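Local coordinates for chorismate synthase (Aquifex aeolicus, PDB 1Q1L), which is a chorismate synthase, expected to convert 5-enolpyruvylshikimate-3-phosphate into chorismate and phosphate with the help of reduced FMN, at residues P240-H245 and D373-K378; G254-A259 and A365-V370; V285-G290 and H300-G305. All blocks are in the same frame, centred on the assembly; numbering follows the deposited sequence.

In the fold
Going along the chain, the three contacts close one within another and none cross. Contact 1 begins first, in the loop after strand 229-236, and closes last, near the C-terminal end of helix 356-379. Within that span, contact 2 brings helix 252-261 against an earlier part of the same long helix. Contact 3 is innermost and local: it lies at the open end of hairpin 289-292/296-299, where the first strand begins and the second ends, about 20 Å from contact 1 and 22 Å from contact 2, centre to centre. Contacts 1 and 2 touch each other through R255, which reaches from helix 252-261 to E377 and forms a salt bridge there. All three also meet the second subunit.

Contact 1: residues P240-H245 and D373-K378; sequences PGLGSH and DALLEK
L242 lays its forked end against one face of the helix that holds A374, L375 and K378. Its CD2 methyl does most of the touching: it sits 3.8 Å from the carbonyl O of A374 and equally far from K378 CB. The same L242 CD2 meets L375 CD1 at 4.0 Å. Closer to the backbone, L242 CB faces A374 CB at 4.2 Å. With CG anti to its own carbonyl carbon (chi1 -59°), L242 swings its branch point towards the helix, although its CB does not point there. K378 runs its CB and CG past the leucine before bending at chi2 (65°). The loop 240-245, which follows strand 229-236, is thus packed on the last turns of helix 356-379, a long helix of the beta-alpha-beta sandwich. No direct hydrogen bond joins the two segments; a water does so instead. It accepts from G243 N at 2.9 Å and donates to A374 O at 2.7 Å, while its second hydrogen goes to E377 OE2 at 2.8 Å. A374 O therefore serves both this water and K378 N of its own helix. G241 and G243 both have positive phi, where a CB would press on the preceding carbonyl O. Further out, E377 forms salt bridges with R255 and R250, and L242 N is hydrogen-bonded to T312. K124 of the second subunit donates to G241 O, and K378 NZ makes a salt bridge with D382 of the third subunit.

Contact 2: residues G254-A259 and A365-V370; sequences GRIAQA and AMLAIV
V370 is the bump here, and A259, R255 and I256 form the hollow that takes it. Its two methyls divide the work. CG2 presses on A259 CB at 3.4 Å, tighter than usual for two carbons, while CG1, anti to the backbone N (chi1 176°), lies 4.0 Å from R255 CB and 4.1 Å from I256 CG1. The side chains of I256 and V370 cross at about a right angle. An alanine in place of V370 would probably open a gap against A259, R255 and I256 where the two methyls had been. The segments belong to helices 252-261 and 356-379, which pair roughly antiparallel: the axes of the two short segments approach to 9.3 Å, with 145° between their N-to-C directions. One turn back along the long helix, M366, a selenomethionine, comes to the same A259 methyl and to its carbonyl O. It is bent at chi2 and chi3 (-61°), the latter bringing CE round to A259 CB at 3.7 Å, and its CG lies 3.5 Å from A259 O. L367 CD1 meets I256 CG1. At the polar end, a water accepts from R255 NH1 at 2.8 Å and donates to V370 O. The guanidinium of R255 has E377 as its main partner, and W248 of the second subunit packs on M366, whose side chain is about 10 Å from that of Q264, a predicted FMN-binding residue.

Contact 3: residues V285-G290 and H300-G305; sequences VHDEIG and HSNNLG
At the open end of hairpin 289-292/296-299, D287 reaches across to S301, N303 and L304 and grips the type I turn N302-G305 with its carboxylate. Chi1 of -62° sets D287 CG anti to its carbonyl carbon, on the side of S301 and N303. OD1 takes two donors: S301 OG at 2.7 Å on its anti lone pair, and N303 N at 2.8 Å on the syn side, somewhat out of the plane. OD2 accepts L304 N at 3.1 Å through its syn lone pair. Beside it, N303 ND2 donates to V285 O at 2.9 Å, from 36° above the carbonyl plane. Towards the hairpin, H300 N meets E288 O at 2.8 Å in the carbonyl plane. There the extended E288 chain crosses H300, its CG 3.5 Å from CD2 at the ring edge, and a CB on G290 would run into H300 NE2. One water accepts from E288 N and donates to S301 OG. K267 of the second subunit donates to L304 O. An aspartate carboxylate receiving the two central N-H groups of a type I turn, next to the last backbone bonds of a two-stranded hairpin, ties the turn to the chain just ahead of strand 289-292.

Contact 1: residues P240-H245 and D373-K378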
loop_
_atom_site.group_PDB
_atom_site.type_symbol
_atom_site.label_atom_id
_atom_site.label_comp_id
_atom_site.label_asym_id
_atom_site.label_seq_id
_atom_site.Cartn_x
_atom_site.Cartn_y
_atom_site.Cartn_z
ATOM N N PRO A 240 -9.615 3.343 -23.787
ATOM C CA PRO A 240 -9.228 4.626 -23.202
ATOM C C PRO A 240 -9.760 4.612 -21.779
ATOM O O PRO A 240 -10.745 3.934 -21.508
ATOM C CB PRO A 240 -9.996 5.651 -24.044
ATOM C CG PRO A 240 -10.462 4.890 -25.245
ATOM C CD PRO A 240 -10.731 3.522 -24.727
ATOM N N GLY A 241 -9.128 5.349 -20.877
ATOM C CA GLY A 241 -9.635 5.394 -19.519
ATOM C C GLY A 241 -8.859 4.676 -18.437
ATOM O O GLY A 241 -9.200 4.815 -17.267
ATOM N N LEU A 242 -7.840 3.906 -18.801
ATOM C CA LEU A 242 -7.051 3.206 -17.795
ATOM C C LEU A 242 -6.021 4.170 -17.231
ATOM O O LEU A 242 -5.460 4.994 -17.962
ATOM C CB LEU A 242 -6.359 1.982 -18.395
ATOM C CG LEU A 242 -7.277 0.922 -19.014
ATOM C CD1 LEU A 242 -6.473 -0.359 -19.204
ATOM C CD2 LEU A 242 -8.475 0.650 -18.102
ATOM N N GLY A 243 -5.762 4.062 -15.931
ATOM C CA GLY A 243 -4.833 4.973 -15.295
ATOM C C GLY A 243 -5.665 6.196 -14.982
ATOM O O GLY A 243 -6.839 6.236 -15.340
ATOM N N SER A 244 -5.088 7.198 -14.331
ATOM C CA SER A 244 -5.856 8.389 -13.995
ATOM C C SER A 244 -4.968 9.597 -13.777
ATOM O O SER A 244 -3.809 9.472 -13.403
ATOM C CB SER A 244 -6.693 8.146 -12.736
ATOM O OG SER A 244 -7.431 9.306 -12.380
ATOM N N HIS A 245 -5.536 10.775 -13.997
ATOM C CA HIS A 245 -4.812 12.030 -13.845
ATOM C C HIS A 245 -5.008 12.665 -12.470
ATOM O O HIS A 245 -4.306 13.608 -12.125
ATOM C CB HIS A 245 -5.308 13.010 -14.901
ATOM C CG HIS A 245 -6.741 13.403 -14.710
ATOM N ND1 HIS A 245 -7.118 14.503 -13.970
ATOM C CD2 HIS A 245 -7.888 12.790 -15.083
ATOM C CE1 HIS A 245 -8.436 14.550 -13.896
ATOM N NE2 HIS A 245 -8.928 13.522 -14.562
ATOM N N ASP A 373 -3.335 -4.908 -14.104
ATOM C CA ASP A 373 -3.610 -4.212 -12.854
ATOM C C ASP A 373 -4.545 -3.019 -13.099
ATOM O O ASP A 373 -5.563 -2.853 -12.414
ATOM C CB ASP A 373 -2.299 -3.720 -12.241
ATOM C CG ASP A 373 -2.504 -3.028 -10.907
ATOM O OD1 ASP A 373 -3.036 -3.682 -9.987
ATOM O OD2 ASP A 373 -2.138 -1.838 -10.780
ATOM N N ALA A 374 -4.196 -2.197 -14.083
ATOM C CA ALA A 374 -4.984 -1.013 -14.420
ATOM C C ALA A 374 -6.373 -1.364 -14.948
ATOM O O ALA A 374 -7.317 -0.607 -14.760
ATOM C CB ALA A 374 -4.242 -0.171 -15.453
ATOM N N LEU A 375 -6.495 -2.502 -15.625
ATOM C CA LEU A 375 -7.786 -2.897 -16.153
ATOM C C LEU A 375 -8.677 -3.350 -14.995
ATOM O O LEU A 375 -9.844 -2.977 -14.922
ATOM C CB LEU A 375 -7.627 -4.016 -17.181
ATOM C CG LEU A 375 -8.909 -4.386 -17.936
ATOM C CD1 LEU A 375 -9.500 -3.151 -18.596
ATOM C CD2 LEU A 375 -8.604 -5.456 -18.974
ATOM N N LEU A 376 -8.117 -4.133 -14.080
ATOM C CA LEU A 376 -8.883 -4.605 -12.930
ATOM C C LEU A 376 -9.276 -3.445 -12.023
ATOM O O LEU A 376 -10.339 -3.470 -11.408
ATOM C CB LEU A 376 -8.074 -5.643 -12.153
ATOM C CG LEU A 376 -8.009 -7.014 -12.832
ATOM C CD1 LEU A 376 -6.934 -7.877 -12.174
ATOM C CD2 LEU A 376 -9.384 -7.684 -12.744
ATOM N N GLU A 377 -8.421 -2.426 -11.957
ATOM C CA GLU A 377 -8.670 -1.230 -11.150
ATOM C C GLU A 377 -9.909 -0.503 -11.668
ATOM O O GLU A 377 -10.718 0.014 -10.897
ATOM C CB GLU A 377 -7.460 -0.288 -11.233
ATOM C CG GLU A 377 -7.613 1.029 -10.498
ATOM C CD GLU A 377 -6.466 1.998 -10.777
ATOM O OE1 GLU A 377 -6.361 3.019 -10.064
ATOM O OE2 GLU A 377 -5.670 1.749 -11.713
ATOM N N LYS A 378 -10.043 -0.464 -12.989
ATOM C CA LYS A 378 -11.169 0.197 -13.636
ATOM C C LYS A 378 -12.450 -0.637 -13.574
ATOM O O LYS A 378 -13.529 -0.120 -13.283
ATOM C CB LYS A 378 -10.821 0.479 -15.102
ATOM C CG LYS A 378 -11.969 1.017 -15.943
ATOM C CD LYS A 378 -12.420 2.388 -15.472
ATOM C CE LYS A 378 -13.478 2.952 -16.404
ATOM N NZ LYS A 378 -13.962 4.297 -15.985
HETATM O O HOH W 1 -6.826 1.973 -14.252
#

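Contact 2: residues G254-A259 and A365-V370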
loop_
_atom_site.group_PDB
_atom_site.type_symbol
_atom_site.label_atom_id
_atom_site.label_comp_id
_atom_site.label_asym_id
_atom_site.label_seq_id
_atom_site.Cartn_x
_atom_site.Cartn_y
_atom_site.Cartn_z
ATOM N N GLY A 254 3.563 6.911 -15.576
ATOM C CA GLY A 254 4.460 6.728 -14.453
ATOM C C GLY A 254 4.531 5.263 -14.080
ATOM O O GLY A 254 5.618 4.731 -13.861
ATOM N N ARG A 255 3.381 4.598 -14.017
ATOM C CA ARG A 255 3.359 3.176 -13.661
ATOM C C ARG A 255 4.134 2.339 -14.671
ATOM O O ARG A 255 4.892 1.447 -14.299
ATOM C CB ARG A 255 1.927 2.659 -13.574
ATOM C CG ARG A 255 1.113 3.236 -12.421
ATOM C CD ARG A 255 -0.089 2.342 -12.180
ATOM N NE ARG A 255 -1.337 3.072 -12.279
ATOM C CZ ARG A 255 -2.536 2.501 -12.295
ATOM N NH1 ARG A 255 -2.651 1.179 -12.221
ATOM N NH2 ARG A 255 -3.620 3.255 -12.388
ATOM N N ILE A 256 3.934 2.614 -15.952
ATOM C CA ILE A 256 4.660 1.887 -16.981
ATOM C C ILE A 256 6.152 2.130 -16.780
ATOM O O ILE A 256 6.948 1.196 -16.803
ATOM C CB ILE A 256 4.239 2.350 -18.402
ATOM C CG1 ILE A 256 2.819 1.864 -18.699
ATOM C CG2 ILE A 256 5.223 1.823 -19.444
ATOM C CD1 ILE A 256 2.254 2.367 -20.017
ATOM N N ALA A 257 6.523 3.388 -16.558
ATOM C CA ALA A 257 7.925 3.761 -16.353
ATOM C C ALA A 257 8.595 2.990 -15.218
ATOM O O ALA A 257 9.726 2.530 -15.359
ATOM C CB ALA A 257 8.039 5.268 -16.086
ATOM N N GLN A 258 7.920 2.868 -14.081
ATOM C CA GLN A 258 8.506 2.137 -12.968
ATOM C C GLN A 258 8.688 0.667 -13.301
ATOM O O GLN A 258 9.723 0.085 -13.002
ATOM C CB GLN A 258 7.640 2.251 -11.713
ATOM C CG GLN A 258 8.077 1.300 -10.601
ATOM C CD GLN A 258 7.486 1.656 -9.252
ATOM O OE1 GLN A 258 6.285 1.907 -9.131
ATOM N NE2 GLN A 258 8.330 1.670 -8.223
ATOM N N ALA A 259 7.671 0.065 -13.907
ATOM C CA ALA A 259 7.735 -1.353 -14.258
ATOM C C ALA A 259 8.882 -1.661 -15.213
ATOM O O ALA A 259 9.552 -2.686 -15.067
ATOM C CB ALA A 259 6.412 -1.802 -14.872
ATOM N N ALA A 365 6.280 -8.814 -20.166
ATOM C CA ALA A 365 5.727 -9.279 -18.897
ATOM C C ALA A 365 5.370 -8.107 -17.982
ATOM O O ALA A 365 4.298 -8.085 -17.385
ATOM C CB ALA A 365 6.733 -10.192 -18.208
HETATM N N MSE A 366 6.272 -7.137 -17.871
HETATM C CA MSE A 366 6.036 -5.974 -17.014
HETATM C C MSE A 366 4.852 -5.138 -17.497
HETATM O O MSE A 366 4.032 -4.677 -16.696
HETATM C CB MSE A 366 7.299 -5.110 -16.930
HETATM C CG MSE A 366 8.484 -5.812 -16.271
HETATM SE SE MSE A 366 8.024 -6.680 -14.581
HETATM C CE MSE A 366 7.457 -5.120 -13.600
ATOM N N LEU A 367 4.759 -4.948 -18.808
ATOM C CA LEU A 367 3.661 -4.190 -19.379
ATOM C C LEU A 367 2.330 -4.909 -19.156
ATOM O O LEU A 367 1.315 -4.271 -18.906
ATOM C CB LEU A 367 3.873 -3.969 -20.879
ATOM C CG LEU A 367 2.733 -3.177 -21.530
ATOM C CD1 LEU A 367 2.610 -1.811 -20.840
ATOM C CD2 LEU A 367 3.000 -2.996 -23.031
ATOM N N ALA A 368 2.333 -6.236 -19.260
ATOM C CA ALA A 368 1.114 -7.007 -19.062
ATOM C C ALA A 368 0.640 -6.904 -17.607
ATOM O O ALA A 368 -0.559 -6.878 -17.333
ATOM C CB ALA A 368 1.350 -8.474 -19.441
ATOM N N ILE A 369 1.586 -6.839 -16.681
ATOM C CA ILE A 369 1.243 -6.731 -15.266
ATOM C C ILE A 369 0.608 -5.372 -14.976
ATOM O O ILE A 369 -0.421 -5.283 -14.304
ATOM C CB ILE A 369 2.495 -6.924 -14.389
ATOM C CG1 ILE A 369 2.986 -8.375 -14.521
ATOM C CG2 ILE A 369 2.169 -6.625 -12.912
ATOM C CD1 ILE A 369 4.267 -8.661 -13.773
ATOM N N VAL A 370 1.219 -4.317 -15.502
ATOM C CA VAL A 370 0.711 -2.966 -15.300
ATOM C C VAL A 370 -0.673 -2.814 -15.908
ATOM O O VAL A 370 -1.586 -2.267 -15.280
ATOM C CB VAL A 370 1.664 -1.912 -15.929
ATOM C CG1 VAL A 370 1.071 -0.509 -15.802
ATOM C CG2 VAL A 370 3.006 -1.954 -15.224
HETATM O O HOH W 2 -0.760 -0.754 -12.749
#

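Contact 3: residues V285-G290 and H300-G305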
loop_
_atom_site.group_PDB
_atom_site.type_symbol
_atom_site.label_atom_id
_atom_site.label_comp_id
_atom_site.label_asym_id
_atom_site.label_seq_id
_atom_site.Cartn_x
_atom_site.Cartn_y
_atom_site.Cartn_z
ATOM N N VAL A 285 3.973 16.704 -33.346
ATOM C CA VAL A 285 3.895 15.680 -32.314
ATOM C C VAL A 285 2.431 15.334 -32.086
ATOM O O VAL A 285 2.065 14.164 -31.994
ATOM C CB VAL A 285 4.507 16.167 -30.981
ATOM C CG1 VAL A 285 4.264 15.133 -29.886
ATOM C CG2 VAL A 285 6.004 16.399 -31.149
ATOM N N HIS A 286 1.602 16.372 -32.010
ATOM C CA HIS A 286 0.167 16.239 -31.785
ATOM C C HIS A 286 -0.492 15.147 -32.614
ATOM O O HIS A 286 -0.339 15.102 -33.832
ATOM C CB HIS A 286 -0.529 17.572 -32.077
ATOM C CG HIS A 286 -2.021 17.509 -31.979
ATOM N ND1 HIS A 286 -2.680 17.267 -30.791
ATOM C CD2 HIS A 286 -2.983 17.642 -32.923
ATOM C CE1 HIS A 286 -3.983 17.250 -31.010
ATOM N NE2 HIS A 286 -4.194 17.476 -32.294
ATOM N N ASP A 287 -1.227 14.264 -31.946
ATOM C CA ASP A 287 -1.927 13.195 -32.642
ATOM C C ASP A 287 -3.343 13.691 -32.924
ATOM O O ASP A 287 -4.156 13.828 -32.012
ATOM C CB ASP A 287 -1.967 11.921 -31.790
ATOM C CG ASP A 287 -0.582 11.369 -31.493
ATOM O OD1 ASP A 287 0.214 11.197 -32.446
ATOM O OD2 ASP A 287 -0.295 11.098 -30.304
ATOM N N GLU A 288 -3.624 13.969 -34.194
ATOM C CA GLU A 288 -4.929 14.470 -34.610
ATOM C C GLU A 288 -6.093 13.575 -34.187
ATOM O O GLU A 288 -6.072 12.360 -34.398
ATOM C CB GLU A 288 -4.959 14.662 -36.131
ATOM C CG GLU A 288 -6.289 15.200 -36.657
ATOM C CD GLU A 288 -6.296 15.412 -38.162
ATOM O OE1 GLU A 288 -7.335 15.861 -38.690
ATOM O OE2 GLU A 288 -5.269 15.131 -38.818
ATOM N N ILE A 289 -7.110 14.190 -33.596
ATOM C CA ILE A 289 -8.287 13.462 -33.147
ATOM C C ILE A 289 -9.286 13.225 -34.274
ATOM O O ILE A 289 -9.653 14.148 -35.009
ATOM C CB ILE A 289 -9.009 14.208 -32.010
ATOM C CG1 ILE A 289 -8.079 14.323 -30.799
ATOM C CG2 ILE A 289 -10.294 13.467 -31.637
ATOM C CD1 ILE A 289 -8.703 14.998 -29.599
ATOM N N GLY A 290 -9.711 11.974 -34.397
ATOM C CA GLY A 290 -10.678 11.594 -35.403
ATOM C C GLY A 290 -11.886 10.994 -34.710
ATOM O O GLY A 290 -11.866 10.783 -33.499
ATOM N N HIS A 300 -5.119 9.934 -35.425
ATOM C CA HIS A 300 -4.579 9.665 -36.756
ATOM C C HIS A 300 -3.097 9.295 -36.766
ATOM O O HIS A 300 -2.561 8.862 -37.789
ATOM C CB HIS A 300 -4.845 10.858 -37.676
ATOM C CG HIS A 300 -6.292 11.033 -38.016
ATOM N ND1 HIS A 300 -7.000 10.104 -38.750
ATOM C CD2 HIS A 300 -7.180 11.999 -37.677
ATOM C CE1 HIS A 300 -8.261 10.488 -38.846
ATOM N NE2 HIS A 300 -8.396 11.634 -38.202
ATOM N N SER A 301 -2.441 9.478 -35.625
ATOM C CA SER A 301 -1.036 9.122 -35.460
ATOM C C SER A 301 -0.889 8.751 -33.984
ATOM O O SER A 301 -1.823 8.949 -33.205
ATOM C CB SER A 301 -0.118 10.290 -35.820
ATOM O OG SER A 301 -0.425 11.433 -35.050
ATOM N N ASN A 302 0.266 8.221 -33.592
ATOM C CA ASN A 302 0.442 7.813 -32.205
ATOM C C ASN A 302 1.819 8.130 -31.632
ATOM O O ASN A 302 2.514 7.246 -31.127
ATOM C CB ASN A 302 0.138 6.314 -32.079
ATOM C CG ASN A 302 -0.032 5.865 -30.638
ATOM O OD1 ASN A 302 -0.450 6.638 -29.778
ATOM N ND2 ASN A 302 0.272 4.600 -30.377
ATOM N N ASN A 303 2.200 9.400 -31.707
ATOM C CA ASN A 303 3.483 9.844 -31.188
ATOM C C ASN A 303 3.463 9.854 -29.669
ATOM O O ASN A 303 4.515 9.871 -29.034
ATOM C CB ASN A 303 3.808 11.247 -31.699
ATOM C CG ASN A 303 3.904 11.299 -33.202
ATOM O OD1 ASN A 303 4.675 10.556 -33.807
ATOM N ND2 ASN A 303 3.118 12.175 -33.816
ATOM N N LEU A 304 2.262 9.838 -29.095
ATOM C CA LEU A 304 2.101 9.841 -27.641
ATOM C C LEU A 304 2.251 8.451 -27.029
ATOM O O LEU A 304 2.329 8.308 -25.810
ATOM C CB LEU A 304 0.734 10.410 -27.265
ATOM C CG LEU A 304 0.510 11.890 -27.564
ATOM C CD1 LEU A 304 -0.918 12.268 -27.229
ATOM C CD2 LEU A 304 1.488 12.717 -26.757
ATOM N N GLY A 305 2.269 7.426 -27.870
ATOM C CA GLY A 305 2.420 6.073 -27.371
ATOM C C GLY A 305 1.209 5.537 -26.624
ATOM O O GLY A 305 1.357 4.767 -25.679
HETATM O O HOH W 3 -1.926 13.324 -36.332
#